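Long-range contacts in VESB protease (Vibrio cholerae, PDB 4LK4), which probably cleaves peptide bonds as a secreted trypsin-like serine endopeptidase of the S1 family, its protease domain followed by an Ig-like domain: residues 279-285 with 329-334; 265-271 with 309-315; 89-93 with 237-241. The protein carries 1 engineered substitution. All coordinates share one frame. Residues are numbered along the deposited sequence.

Overall arrangement
Contact 3 comes first along the chain: it closes a loop of more than 140 residues within the trypsin-like part, bringing the end of strand 82-91 of the six-stranded barrel against the start of helix 238-243. In the Ig-like part, contacts 1 and 2 cross within one sheet: strand 262-272 pairs with 310-319, closing a 37-residue loop, while 278-283, the next strand, pairs with 324-335, closing one of 43. Their centres lie about 13 Å apart and they touch through side chains, Phe329 and Leu331 meeting Phe268 and Tyr270. Contact 3 stands apart, its centre about 18 Å from that of contact 1 and about 20 Å from that of contact 2.

Contact 1 (279-285 with 329-334); sequences TYTGNTF and FELIFS
Residues 279-283 and 329-334 are neighbouring antiparallel strands whose axes come within 4.5 Å, directions 133° apart. Thr279 and Ser334 form a hydrogen-bonded pair (Thr279 N to Ser334 O 3.0 Å, Ser334 N to Thr279 O 2.9 Å), and Tyr280 faces Phe333 in a non-hydrogen-bonded one. A classic beta bulge follows: Thr281 (psi -17°) and Gly282 both face Ile332, so Ile332 O accepts from Thr281 N (3.0 Å) and Gly282 N (3.2 Å), while Ile332 N donates to Gly282 O (2.8 Å). Glycine suits this place, since a CB would lie 3.1 Å from Ile332 CD1. Asn283 then faces Leu331 (CA-CA 4.4 Å). Beyond the strand, Thr284 OG1 (chi1 p) takes a carbonyl's place as acceptor from Glu330 N (2.8 Å), while Thr284 N gives Glu330 O a weak bond (3.1 Å).

Tyr280 (chi1 t), Leu331 and Phe333 (both chi1 m) share the inner face. Tyr280 CE1 lies 3.9 Å from Leu331 CG, and the Tyr280 and Phe333 rings meet obliquely, centroids 5.8 Å apart. Phe285 CE1 reaches Phe329 CD2 at 3.5 Å. Asn283 (chi1 p) bridges both ways, ND2 back to Tyr280 OH (2.8 Å) and OD1 forward to Phe285 N (3.2 Å) in an Asx turn. Ser334 OG donates to Thr281 OG1 (2.6 Å), and Thr281 OG1 to Thr279 O (2.7 Å).

The chemistry implies an aromatic-aliphatic inner face for the Ig-like domain and a mixed outer one, Ile332 over Gly282 with hydroxyls clustered at one end, while Thr284 OG1 carries pairing on where strand 279-283 ends.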
loop_
_atom_site.group_PDB
_atom_site.type_symbol
_atom_site.label_atom_id
_atom_site.label_comp_id
_atom_site.label_asym_id
_atom_site.label_seq_id
_atom_site.Cartn_x
_atom_site.Cartn_y
_atom_site.Cartn_z
ATOM N N THR A 279 -2.341 12.859 -21.767
ATOM C CA THR A 279 -1.319 13.438 -22.665
ATOM C C THR A 279 -0.007 13.612 -21.920
ATOM O O THR A 279 0.056 14.314 -20.919
ATOM C CB THR A 279 -1.738 14.803 -23.245
ATOM O OG1 THR A 279 -2.989 14.681 -23.927
ATOM C CG2 THR A 279 -0.686 15.327 -24.226
ATOM N N TYR A 280 1.034 12.962 -22.421
ATOM C CA TYR A 280 2.369 13.062 -21.846
ATOM C C TYR A 280 2.873 14.482 -22.021
ATOM O O TYR A 280 2.997 14.955 -23.131
ATOM C CB TYR A 280 3.289 12.076 -22.562
ATOM C CG TYR A 280 4.710 11.963 -22.063
ATOM C CD1 TYR A 280 5.035 12.049 -20.719
ATOM C CD2 TYR A 280 5.717 11.682 -22.951
ATOM C CE1 TYR A 280 6.349 11.907 -20.295
ATOM C CE2 TYR A 280 7.023 11.522 -22.543
ATOM C CZ TYR A 280 7.344 11.634 -21.217
ATOM O OH TYR A 280 8.678 11.471 -20.871
ATOM N N THR A 281 3.160 15.140 -20.905
ATOM C CA THR A 281 3.433 16.584 -20.871
ATOM C C THR A 281 4.726 16.946 -20.145
ATOM O O THR A 281 5.211 18.066 -20.271
ATOM C CB THR A 281 2.307 17.309 -20.114
ATOM O OG1 THR A 281 1.041 16.734 -20.446
ATOM C CG2 THR A 281 2.275 18.755 -20.447
ATOM N N GLY A 282 5.267 16.024 -19.352
ATOM C CA GLY A 282 6.530 16.274 -18.663
ATOM C C GLY A 282 7.201 15.056 -18.049
ATOM O O GLY A 282 6.618 13.973 -17.969
ATOM N N ASN A 283 8.453 15.242 -17.647
ATOM C CA ASN A 283 9.156 14.252 -16.867
ATOM C C ASN A 283 10.261 14.916 -16.075
ATOM O O ASN A 283 10.465 16.092 -16.218
ATOM C CB ASN A 283 9.714 13.182 -17.761
ATOM C CG ASN A 283 10.618 13.745 -18.805
ATOM O OD1 ASN A 283 11.690 14.261 -18.499
ATOM N ND2 ASN A 283 10.203 13.638 -20.051
ATOM N N THR A 284 10.935 14.164 -15.213
ATOM C CA THR A 284 11.990 14.703 -14.351
ATOM C C THR A 284 13.355 14.137 -14.719
ATOM O O THR A 284 14.285 14.178 -13.917
ATOM C CB THR A 284 11.701 14.383 -12.876
ATOM O OG1 THR A 284 11.352 12.997 -12.734
ATOM C CG2 THR A 284 10.550 15.242 -12.378
ATOM N N PHE A 285 13.474 13.612 -15.933
ATOM C CA PHE A 285 14.729 13.006 -16.372
ATOM C C PHE A 285 15.927 13.944 -16.265
ATOM O O PHE A 285 17.000 13.495 -15.872
ATOM C CB PHE A 285 14.620 12.506 -17.810
ATOM C CG PHE A 285 13.686 11.349 -17.977
ATOM C CD1 PHE A 285 13.672 10.304 -17.059
ATOM C CD2 PHE A 285 12.835 11.288 -19.071
ATOM C CE1 PHE A 285 12.824 9.220 -17.231
ATOM C CE2 PHE A 285 11.985 10.205 -19.247
ATOM C CZ PHE A 285 11.978 9.168 -18.319
ATOM N N PHE A 329 12.343 8.624 -11.038
ATOM C CA PHE A 329 11.922 9.527 -12.095
ATOM C C PHE A 329 10.403 9.506 -12.234
ATOM O O PHE A 329 9.736 8.532 -11.890
ATOM C CB PHE A 329 12.585 9.157 -13.421
ATOM C CG PHE A 329 12.333 7.745 -13.833
ATOM C CD1 PHE A 329 13.133 6.725 -13.361
ATOM C CD2 PHE A 329 11.275 7.435 -14.665
ATOM C CE1 PHE A 329 12.888 5.416 -13.721
ATOM C CE2 PHE A 329 11.028 6.138 -15.041
ATOM C CZ PHE A 329 11.833 5.120 -14.561
ATOM N N GLU A 330 9.890 10.587 -12.784
ATOM C CA GLU A 330 8.499 10.915 -12.760
ATOM C C GLU A 330 8.045 11.231 -14.178
ATOM O O GLU A 330 8.684 12.037 -14.880
ATOM C CB GLU A 330 8.352 12.152 -11.882
ATOM C CG GLU A 330 6.949 12.475 -11.436
ATOM C CD GLU A 330 6.920 13.166 -10.064
ATOM O OE1 GLU A 330 6.758 14.408 -10.025
ATOM O OE2 GLU A 330 7.068 12.467 -9.024
ATOM N N LEU A 331 6.965 10.601 -14.614
ATOM C CA LEU A 331 6.323 11.005 -15.854
ATOM C C LEU A 331 5.034 11.715 -15.484
ATOM O O LEU A 331 4.280 11.225 -14.664
ATOM C CB LEU A 331 6.021 9.814 -16.760
ATOM C CG LEU A 331 7.133 9.222 -17.624
ATOM C CD1 LEU A 331 8.186 8.511 -16.787
ATOM C CD2 LEU A 331 6.503 8.243 -18.609
ATOM N N ILE A 332 4.788 12.857 -16.121
ATOM C CA ILE A 332 3.641 13.701 -15.838
ATOM C C ILE A 332 2.703 13.757 -17.042
ATOM O O ILE A 332 3.151 13.952 -18.186
ATOM C CB ILE A 332 4.097 15.132 -15.578
ATOM C CG1 ILE A 332 5.293 15.163 -14.631
ATOM C CG2 ILE A 332 2.955 15.938 -15.004
ATOM C CD1 ILE A 332 5.981 16.513 -14.597
ATOM N N PHE A 333 1.408 13.634 -16.771
ATOM C CA PHE A 333 0.388 13.641 -17.808
ATOM C C PHE A 333 -0.684 14.620 -17.461
ATOM O O PHE A 333 -1.020 14.761 -16.298
ATOM C CB PHE A 333 -0.276 12.294 -17.951
ATOM C CG PHE A 333 0.680 11.174 -18.179
ATOM C CD1 PHE A 333 1.291 10.541 -17.106
ATOM C CD2 PHE A 333 0.955 10.736 -19.463
ATOM C CE1 PHE A 333 2.166 9.493 -17.311
ATOM C CE2 PHE A 333 1.831 9.683 -19.674
ATOM C CZ PHE A 333 2.433 9.058 -18.592
ATOM N N SER A 334 -1.194 15.302 -18.482
ATOM C CA SER A 334 -2.319 16.202 -18.352
ATOM C C SER A 334 -3.546 15.422 -18.731
ATOM O O SER A 334 -3.471 14.550 -19.599
ATOM C CB SER A 334 -2.183 17.359 -19.333
ATOM O OG SER A 334 -0.937 17.960 -19.186
#

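Contact 2 (265-271 with 309-315); sequences SQSFTYT and ESCSVEV
Phe268, Tyr270, Cys311, Val313 and Val315 form the apolar part of one face of this antiparallel pair; Gln266 ends the face, its NE2 turned back to Ser267 O (3.2 Å). Phe268 CE1 lies 3.8 Å from Val315 CG2 and Tyr270 CE1 4.4 Å from Val313 CB (both rings chi1 m); Cys311 (chi1 p) forms a disulfide with Cys299 of helix 298-302. Flat rings and branched valines fill the Ig-like interior; Phe268 meets Phe329 edge-to-face, and Tyr270 OH is hydrogen-bonded to Ser344 OG.

The strand axes approach to 4.5 Å at 158°, in unbroken register: Gln266-Val315, Phe268-Val313 and Tyr270-Cys311 are hydrogen-bonded pairs (Phe268 N to Val313 O 2.8 Å, Val313 N to Phe268 O 3.0 Å).

The non-hydrogen-bonded pairs Ser267-Glu314, Thr269-Ser312 and Thr271-Ser310 turn polar residues outward; hydrogen bonds join Thr269 OG1 to Ser312 OG (3.0 Å) and Thr271 OG1 to Ser310 OG (2.9 Å). Separately, Ser265 OG weakly bonds Glu314 OE2 (3.2 Å). Alternation makes this pair, between strands 248-258 and 292-297, amphipathic: oily within, two hydroxyl pairs satisfied outside.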
loop_
_atom_site.group_PDB
_atom_site.type_symbol
_atom_site.label_atom_id
_atom_site.label_comp_id
_atom_site.label_asym_id
_atom_site.label_seq_id
_atom_site.Cartn_x
_atom_site.Cartn_y
_atom_site.Cartn_z
ATOM N N SER A 265 20.034 -1.885 -18.300
ATOM C CA SER A 265 18.875 -1.313 -18.950
ATOM C C SER A 265 17.599 -1.947 -18.380
ATOM O O SER A 265 17.615 -3.080 -17.896
ATOM C CB SER A 265 18.993 -1.566 -20.464
ATOM O OG SER A 265 17.849 -1.104 -21.162
ATOM N N GLN A 266 16.490 -1.223 -18.455
ATOM C CA GLN A 266 15.219 -1.731 -17.921
ATOM C C GLN A 266 14.038 -0.947 -18.468
ATOM O O GLN A 266 13.997 0.242 -18.368
ATOM C CB GLN A 266 15.224 -1.653 -16.394
ATOM C CG GLN A 266 13.949 -2.145 -15.741
ATOM C CD GLN A 266 13.737 -3.622 -15.981
ATOM O OE1 GLN A 266 14.646 -4.422 -15.778
ATOM N NE2 GLN A 266 12.551 -3.989 -16.441
ATOM N N SER A 267 13.079 -1.636 -19.049
ATOM C CA SER A 267 11.861 -1.012 -19.531
ATOM C C SER A 267 10.789 -0.803 -18.408
ATOM O O SER A 267 10.713 -1.581 -17.454
ATOM C CB SER A 267 11.300 -1.884 -20.657
ATOM O OG SER A 267 10.144 -1.296 -21.219
ATOM N N PHE A 268 9.988 0.255 -18.539
ATOM C CA PHE A 268 8.888 0.562 -17.613
ATOM C C PHE A 268 7.633 0.888 -18.417
ATOM O O PHE A 268 7.698 1.686 -19.340
ATOM C CB PHE A 268 9.214 1.782 -16.764
ATOM C CG PHE A 268 10.244 1.546 -15.721
ATOM C CD1 PHE A 268 11.561 1.544 -16.039
ATOM C CD2 PHE A 268 9.884 1.348 -14.410
ATOM C CE1 PHE A 268 12.525 1.351 -15.075
ATOM C CE2 PHE A 268 10.841 1.148 -13.437
ATOM C CZ PHE A 268 12.171 1.170 -13.776
ATOM N N THR A 269 6.492 0.306 -18.063
ATOM C CA THR A 269 5.276 0.536 -18.837
ATOM C C THR A 269 4.218 1.291 -18.053
ATOM O O THR A 269 4.007 1.045 -16.860
ATOM C CB THR A 269 4.722 -0.773 -19.394
ATOM O OG1 THR A 269 5.730 -1.366 -20.216
ATOM C CG2 THR A 269 3.475 -0.539 -20.233
ATOM N N TYR A 270 3.580 2.223 -18.762
ATOM C CA TYR A 270 2.600 3.183 -18.243
ATOM C C TYR A 270 1.328 3.013 -19.070
ATOM O O TYR A 270 1.377 3.054 -20.304
ATOM C CB TYR A 270 3.161 4.614 -18.353
ATOM C CG TYR A 270 4.457 4.731 -17.588
ATOM C CD1 TYR A 270 5.676 4.417 -18.193
ATOM C CD2 TYR A 270 4.459 5.066 -16.242
ATOM C CE1 TYR A 270 6.864 4.454 -17.479
ATOM C CE2 TYR A 270 5.641 5.117 -15.524
ATOM C CZ TYR A 270 6.840 4.798 -16.143
ATOM O OH TYR A 270 8.014 4.817 -15.421
ATOM N N THR A 271 0.204 2.799 -18.395
ATOM C CA THR A 271 -1.055 2.468 -19.047
ATOM C C THR A 271 -2.214 3.287 -18.477
ATOM O O THR A 271 -2.401 3.348 -17.254
ATOM C CB THR A 271 -1.375 0.993 -18.823
ATOM O OG1 THR A 271 -0.220 0.213 -19.131
ATOM C CG2 THR A 271 -2.535 0.556 -19.690
ATOM N N GLU A 309 -4.458 2.253 -23.601
ATOM C CA GLU A 309 -3.201 2.428 -24.310
ATOM C C GLU A 309 -1.996 2.533 -23.355
ATOM O O GLU A 309 -2.070 3.114 -22.278
ATOM C CB GLU A 309 -3.265 3.627 -25.263
ATOM C CG GLU A 309 -3.799 3.313 -26.656
ATOM C CD GLU A 309 -3.399 4.366 -27.697
ATOM O OE1 GLU A 309 -2.962 3.987 -28.809
ATOM O OE2 GLU A 309 -3.506 5.578 -27.404
ATOM N N SER A 310 -0.887 1.943 -23.799
ATOM C CA SER A 310 0.355 1.856 -23.048
ATOM C C SER A 310 1.463 2.560 -23.799
ATOM O O SER A 310 1.462 2.612 -25.021
ATOM C CB SER A 310 0.779 0.394 -22.918
ATOM O OG SER A 310 0.015 -0.278 -21.950
ATOM N N CYS A 311 2.420 3.080 -23.052
ATOM C CA CYS A 311 3.676 3.512 -23.618
ATOM C C CYS A 311 4.739 3.096 -22.648
ATOM O O CYS A 311 4.479 2.944 -21.460
ATOM C CB CYS A 311 3.725 5.028 -23.854
ATOM S SG CYS A 311 3.463 6.058 -22.392
ATOM N N SER A 312 5.935 2.899 -23.165
ATOM C CA SER A 312 7.019 2.383 -22.377
ATOM C C SER A 312 8.207 3.287 -22.506
ATOM O O SER A 312 8.363 4.007 -23.497
ATOM C CB SER A 312 7.382 0.972 -22.833
ATOM O OG SER A 312 6.244 0.124 -22.772
ATOM N N VAL A 313 9.047 3.228 -21.494
ATOM C CA VAL A 313 10.261 3.983 -21.436
ATOM C C VAL A 313 11.341 2.999 -21.056
ATOM O O VAL A 313 11.113 2.118 -20.224
ATOM C CB VAL A 313 10.123 5.046 -20.346
ATOM C CG1 VAL A 313 11.481 5.584 -19.941
ATOM C CG2 VAL A 313 9.225 6.174 -20.829
ATOM N N GLU A 314 12.513 3.139 -21.654
ATOM C CA GLU A 314 13.617 2.207 -21.397
ATOM C C GLU A 314 14.811 2.996 -20.871
ATOM O O GLU A 314 15.369 3.836 -21.571
ATOM C CB GLU A 314 13.952 1.429 -22.659
ATOM C CG GLU A 314 14.668 0.102 -22.436
ATOM C CD GLU A 314 15.340 -0.447 -23.712
ATOM O OE1 GLU A 314 15.377 0.235 -24.788
ATOM O OE2 GLU A 314 15.857 -1.577 -23.633
ATOM N N VAL A 315 15.165 2.758 -19.612
ATOM C CA VAL A 315 16.177 3.561 -18.949
ATOM C C VAL A 315 17.389 2.745 -18.640
ATOM O O VAL A 315 17.325 1.531 -18.590
ATOM C CB VAL A 315 15.665 4.197 -17.644
ATOM C CG1 VAL A 315 14.380 4.952 -17.919
ATOM C CG2 VAL A 315 15.468 3.170 -16.544
#

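Contact 3 (89-93 with 237-241); sequences IYRHL and FRDWI
A histidine and a tryptophan lie in an offset stack: the His92 ring and the five-membered ring of Trp240 have centroids 4.1 Å apart and planes at 28°, with His92 CD2 over the indole face, 3.3 Å from Trp240 CD1. Both take chi1 t, Trp240 with chi2 89°, and the CA-to-CB bond of Trp240 points toward 89-93. Phe237 completes an aromatic cluster, its CE1 3.5 Å from His92 NE2, the two rings oblique at 62°. In the trypsin-like fold this joins the end of barrel strand 82-91 to the helix 238-243 that follows the last strand of the protease part; Phe237 holds its N-cap position, and Phe237 O accepts from Ile241 N at 2.9 Å. The CA atoms of His92 and Trp240 are 8.1 Å apart, a gap that two large rings bridge. Trp240 meets Tyr90 O edge-on through CH2 at 3.7 Å, while its CZ2 lies 3.6 Å from Arg91 C. One water accepts from both Trp240 NE1 (3.0 Å) and Leu93 N (2.9 Å); His92 ND1 is hydrogen-bonded to Ser94 N.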
loop_
_atom_site.group_PDB
_atom_site.type_symbol
_atom_site.label_atom_id
_atom_site.label_comp_id
_atom_site.label_asym_id
_atom_site.label_seq_id
_atom_site.Cartn_x
_atom_site.Cartn_y
_atom_site.Cartn_z
ATOM N N ILE A 89 1.560 -3.596 -7.731
ATOM C CA ILE A 89 1.760 -3.144 -6.384
ATOM C C ILE A 89 2.496 -1.789 -6.399
ATOM O O ILE A 89 3.479 -1.620 -7.107
ATOM C CB ILE A 89 2.499 -4.217 -5.570
ATOM C CG1 ILE A 89 1.533 -5.395 -5.328
ATOM C CG2 ILE A 89 2.914 -3.676 -4.200
ATOM C CD1 ILE A 89 2.131 -6.605 -4.629
ATOM N N TYR A 90 1.972 -0.818 -5.652
ATOM C CA TYR A 90 2.658 0.447 -5.432
ATOM C C TYR A 90 2.992 0.539 -3.956
ATOM O O TYR A 90 2.101 0.480 -3.123
ATOM C CB TYR A 90 1.793 1.641 -5.878
ATOM C CG TYR A 90 1.295 1.445 -7.275
ATOM C CD1 TYR A 90 0.114 0.784 -7.530
ATOM C CD2 TYR A 90 2.036 1.859 -8.341
ATOM C CE1 TYR A 90 -0.317 0.556 -8.826
ATOM C CE2 TYR A 90 1.600 1.673 -9.630
ATOM C CZ TYR A 90 0.429 1.004 -9.876
ATOM O OH TYR A 90 0.034 0.802 -11.197
ATOM N N ARG A 91 4.270 0.640 -3.625
ATOM C CA ARG A 91 4.662 0.864 -2.243
ATOM C C ARG A 91 5.158 2.271 -2.073
ATOM O O ARG A 91 5.633 2.877 -3.019
ATOM C CB ARG A 91 5.783 -0.083 -1.871
ATOM C CG ARG A 91 5.430 -1.551 -2.021
ATOM C CD ARG A 91 6.716 -2.356 -2.074
ATOM N NE ARG A 91 6.953 -3.033 -0.820
ATOM C CZ ARG A 91 8.140 -3.352 -0.312
ATOM N NH1 ARG A 91 9.280 -3.023 -0.917
ATOM N NH2 ARG A 91 8.169 -4.004 0.851
ATOM N N HIS A 92 5.096 2.807 -0.865
ATOM C CA HIS A 92 5.618 4.140 -0.661
ATOM C C HIS A 92 7.097 4.137 -0.978
ATOM O O HIS A 92 7.820 3.266 -0.540
ATOM C CB HIS A 92 5.397 4.618 0.753
ATOM C CG HIS A 92 5.350 6.105 0.858
ATOM N ND1 HIS A 92 6.486 6.877 0.867
ATOM C CD2 HIS A 92 4.309 6.969 0.906
ATOM C CE1 HIS A 92 6.156 8.152 0.941
ATOM N NE2 HIS A 92 4.839 8.237 0.965
ATOM N N LEU A 93 7.557 5.102 -1.756
ATOM C CA LEU A 93 8.948 5.117 -2.185
ATOM C C LEU A 93 9.908 5.539 -1.060
ATOM O O LEU A 93 11.124 5.336 -1.179
ATOM C CB LEU A 93 9.108 5.986 -3.428
ATOM C CG LEU A 93 8.469 5.377 -4.688
ATOM C CD1 LEU A 93 8.705 6.307 -5.863
ATOM C CD2 LEU A 93 9.043 4.003 -5.011
ATOM N N PHE A 237 -1.803 10.119 4.858
ATOM C CA PHE A 237 -1.457 9.534 3.559
ATOM C C PHE A 237 -2.519 9.657 2.450
ATOM O O PHE A 237 -2.364 9.060 1.382
ATOM C CB PHE A 237 -1.006 8.061 3.740
ATOM C CG PHE A 237 0.447 7.914 4.177
ATOM C CD1 PHE A 237 1.471 8.470 3.431
ATOM C CD2 PHE A 237 0.775 7.235 5.338
ATOM C CE1 PHE A 237 2.795 8.339 3.837
ATOM C CE2 PHE A 237 2.073 7.119 5.764
ATOM C CZ PHE A 237 3.095 7.666 5.006
ATOM N N ARG A 238 -3.556 10.465 2.665
ATOM C CA ARG A 238 -4.649 10.570 1.706
ATOM C C ARG A 238 -4.194 10.958 0.301
ATOM O O ARG A 238 -4.656 10.359 -0.680
ATOM C CB ARG A 238 -5.695 11.544 2.225
ATOM C CG ARG A 238 -6.373 11.080 3.511
ATOM C CD ARG A 238 -7.031 9.737 3.318
ATOM N NE ARG A 238 -7.853 9.758 2.119
ATOM C CZ ARG A 238 -9.123 10.157 2.076
ATOM N NH1 ARG A 238 -9.750 10.540 3.172
ATOM N NH2 ARG A 238 -9.768 10.162 0.918
ATOM N N ASP A 239 -3.287 11.934 0.194
ATOM C CA ASP A 239 -2.778 12.334 -1.106
ATOM C C ASP A 239 -1.970 11.238 -1.753
ATOM O O ASP A 239 -2.050 11.047 -2.982
ATOM C CB ASP A 239 -1.907 13.598 -1.021
ATOM C CG ASP A 239 -2.709 14.836 -0.666
ATOM O OD1 ASP A 239 -3.958 14.791 -0.672
ATOM O OD2 ASP A 239 -2.079 15.849 -0.359
ATOM N N TRP A 240 -1.166 10.535 -0.961
ATOM C CA TRP A 240 -0.353 9.475 -1.548
ATOM C C TRP A 240 -1.273 8.390 -2.107
ATOM O O TRP A 240 -1.051 7.862 -3.204
ATOM C CB TRP A 240 0.654 8.921 -0.540
ATOM C CG TRP A 240 1.507 7.872 -1.133
ATOM C CD1 TRP A 240 2.700 8.057 -1.777
ATOM C CD2 TRP A 240 1.226 6.472 -1.190
ATOM N NE1 TRP A 240 3.185 6.848 -2.217
ATOM C CE2 TRP A 240 2.293 5.862 -1.877
ATOM C CE3 TRP A 240 0.158 5.673 -0.747
ATOM C CZ2 TRP A 240 2.335 4.496 -2.121
ATOM C CZ3 TRP A 240 0.202 4.328 -0.997
ATOM C CH2 TRP A 240 1.289 3.752 -1.684
ATOM N N ILE A 241 -2.344 8.111 -1.369
ATOM C CA ILE A 241 -3.308 7.093 -1.769
ATOM C C ILE A 241 -4.036 7.511 -3.032
ATOM O O ILE A 241 -4.196 6.731 -3.944
ATOM C CB ILE A 241 -4.335 6.815 -0.648
ATOM C CG1 ILE A 241 -3.617 6.146 0.521
ATOM C CG2 ILE A 241 -5.467 5.905 -1.139
ATOM C CD1 ILE A 241 -4.343 6.246 1.830
HETATM O O HOH W 1 6.083 7.381 -2.766
#